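PDB 7C7D: alpha-1,3-glucanase from Streptomyces thermodiastaticus, which probably hydrolyses internal alpha-1,3-glucosidic linkages of alpha-1,3-glucan, as a thermostable glycosidase of family GH87. Local coordinates for residues 379-384 against 407-412. Numbering follows the deposited sequence.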
loop_
_atom_site.group_PDB
_atom_site.type_symbol
_atom_site.label_atom_id
_atom_site.label_comp_id
_atom_site.label_asym_id
_atom_site.label_seq_id
_atom_site.Cartn_x
_atom_site.Cartn_y
_atom_site.Cartn_z
ATOM N N LEU A 379 -2.682 -3.197 1.994
ATOM C CA LEU A 379 -3.121 -4.554 1.692
ATOM C C LEU A 379 -3.816 -5.099 2.924
ATOM O O LEU A 379 -3.275 -5.003 4.030
ATOM C CB LEU A 379 -1.936 -5.464 1.356
ATOM C CG LEU A 379 -1.115 -5.111 0.121
ATOM C CD1 LEU A 379 0.028 -6.121 -0.024
ATOM C CD2 LEU A 379 -1.976 -5.102 -1.130
ATOM N N ALA A 380 -5.002 -5.667 2.742
ATOM C CA ALA A 380 -5.753 -6.198 3.864
ATOM C C ALA A 380 -6.384 -7.533 3.508
ATOM O O ALA A 380 -6.714 -7.802 2.348
ATOM C CB ALA A 380 -6.861 -5.234 4.317
ATOM N N MET A 381 -6.553 -8.363 4.531
ATOM C CA MET A 381 -7.399 -9.547 4.477
ATOM C C MET A 381 -8.421 -9.408 5.589
ATOM O O MET A 381 -8.060 -9.234 6.755
ATOM C CB MET A 381 -6.570 -10.811 4.693
ATOM C CG MET A 381 -5.499 -11.027 3.655
ATOM S SD MET A 381 -4.835 -12.697 3.780
ATOM C CE MET A 381 -3.284 -12.512 2.908
ATOM N N TRP A 382 -9.695 -9.459 5.239
ATOM C CA TRP A 382 -10.759 -9.318 6.223
ATOM C C TRP A 382 -11.672 -10.521 6.066
ATOM O O TRP A 382 -12.440 -10.600 5.104
ATOM C CB TRP A 382 -11.511 -8.010 6.007
ATOM C CG TRP A 382 -12.579 -7.735 7.014
ATOM C CD1 TRP A 382 -12.686 -8.254 8.271
ATOM C CD2 TRP A 382 -13.702 -6.865 6.839
ATOM N NE1 TRP A 382 -13.817 -7.761 8.891
ATOM C CE2 TRP A 382 -14.454 -6.903 8.031
ATOM C CE3 TRP A 382 -14.141 -6.055 5.788
ATOM C CZ2 TRP A 382 -15.623 -6.161 8.197
ATOM C CZ3 TRP A 382 -15.301 -5.319 5.954
ATOM C CH2 TRP A 382 -16.029 -5.377 7.149
ATOM N N SER A 383 -11.577 -11.464 7.000
ATOM C CA SER A 383 -12.241 -12.762 6.853
ATOM C C SER A 383 -13.687 -12.710 7.349
ATOM O O SER A 383 -14.082 -13.362 8.315
ATOM C CB SER A 383 -11.430 -13.853 7.533
ATOM O OG SER A 383 -10.344 -14.229 6.701
ATOM N N LEU A 384 -14.479 -11.917 6.638
ATOM C CA LEU A 384 -15.926 -11.940 6.774
ATOM C C LEU A 384 -16.501 -13.032 5.883
ATOM O O LEU A 384 -15.944 -13.352 4.830
ATOM C CB LEU A 384 -16.500 -10.612 6.292
ATOM C CG LEU A 384 -16.656 -9.424 7.235
ATOM C CD1 LEU A 384 -17.706 -8.488 6.659
ATOM C CD2 LEU A 384 -17.038 -9.859 8.638
ATOM N N ILE A 407 0.074 -3.523 6.133
ATOM C CA ILE A 407 -0.609 -4.789 5.904
ATOM C C ILE A 407 -1.436 -5.114 7.138
ATOM O O ILE A 407 -0.922 -5.066 8.261
ATOM C CB ILE A 407 0.377 -5.935 5.609
ATOM C CG1 ILE A 407 1.044 -5.704 4.254
ATOM C CG2 ILE A 407 -0.336 -7.284 5.687
ATOM C CD1 ILE A 407 2.092 -6.739 3.860
ATOM N N ALA A 408 -2.711 -5.447 6.931
ATOM C CA ALA A 408 -3.596 -5.837 8.024
ATOM C C ALA A 408 -4.223 -7.182 7.708
ATOM O O ALA A 408 -4.853 -7.350 6.656
ATOM C CB ALA A 408 -4.700 -4.800 8.234
ATOM N N ILE A 409 -4.066 -8.133 8.625
ATOM C CA ILE A 409 -4.706 -9.438 8.533
ATOM C C ILE A 409 -5.734 -9.509 9.650
ATOM O O ILE A 409 -5.371 -9.642 10.825
ATOM C CB ILE A 409 -3.692 -10.581 8.669
ATOM C CG1 ILE A 409 -2.506 -10.390 7.706
ATOM C CG2 ILE A 409 -4.390 -11.928 8.496
ATOM C CD1 ILE A 409 -2.878 -10.319 6.238
ATOM N N TYR A 410 -7.017 -9.422 9.296
ATOM C CA TYR A 410 -8.102 -9.530 10.269
ATOM C C TYR A 410 -8.708 -10.920 10.115
ATOM O O TYR A 410 -9.478 -11.174 9.185
ATOM C CB TYR A 410 -9.157 -8.451 10.048
ATOM C CG TYR A 410 -8.636 -7.036 9.993
ATOM C CD1 TYR A 410 -8.226 -6.360 11.141
ATOM C CD2 TYR A 410 -8.589 -6.360 8.780
ATOM C CE1 TYR A 410 -7.752 -5.039 11.062
ATOM C CE2 TYR A 410 -8.134 -5.064 8.693
ATOM C CZ TYR A 410 -7.721 -4.406 9.823
ATOM O OH TYR A 410 -7.274 -3.109 9.691
ATOM N N GLY A 411 -8.339 -11.825 11.016
ATOM C CA GLY A 411 -8.821 -13.190 10.966
ATOM C C GLY A 411 -8.184 -13.984 9.834
ATOM O O GLY A 411 -7.180 -13.591 9.241
ATOM N N GLY A 412 -8.797 -15.127 9.537
ATOM C CA GLY A 412 -8.334 -15.985 8.464
ATOM C C GLY A 412 -7.467 -17.131 8.959
ATOM O O GLY A 412 -7.064 -17.203 10.120
HETATM O O HOH W 1 -8.186 -12.596 6.893
#
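Met381 lies side by side with Ile409, its direct partner on the neighbouring parallel strand, and all four of its side-chain atoms gather round one methyl, Ile409 CD1. Met381 CB starts 4.0 Å from Ile409 CD1. With CG anti to the carbonyl carbon (chi1 -61°), Met381 CG makes the closest approach, 3.7 Å to Ile409 CD1. Beyond CG the chain stays extended, carrying SD and then CE past the same methyl; Phe393 packs on both side chains and Ile415 on Met381, from other walls of the coil. Leu379 and Ile407 continue this apolar inner row, Leu379 CB to Ile407 CG1 at 4.2 Å.

Between the strands, Ala408 N donates to Leu379 O, Met381 N to Ala408 O and Tyr410 N to Met381 O, the last at 2.8 Å. A fourth bond, Ser383 N to Tyr410 O, extends the pattern into the turn. Tyr410 O also accepts from a water, which lies 2.7 Å from Ser383 OG; that hydroxyl is bonded to Asp388 N as well.

On the other face, beyond Ala380 and Ala408, Trp382 CD1 comes within 4.0 Å of Tyr410 CB, the ring planes being 79° apart. Both aromatics are tied by their polar ends, Trp382 NE1 to Lys438 O and Tyr410 OH to Asp377 OD2.

Such in-register parallel strands from successive turns build one wall of a right-handed beta-helix, the fold of the pectate lyase-like families. Here greasy side chains stack inside the coil, backbone bonds join the strands, and buried Ser383 has both N and OG satisfied, the water linking its hydroxyl to Tyr410 O.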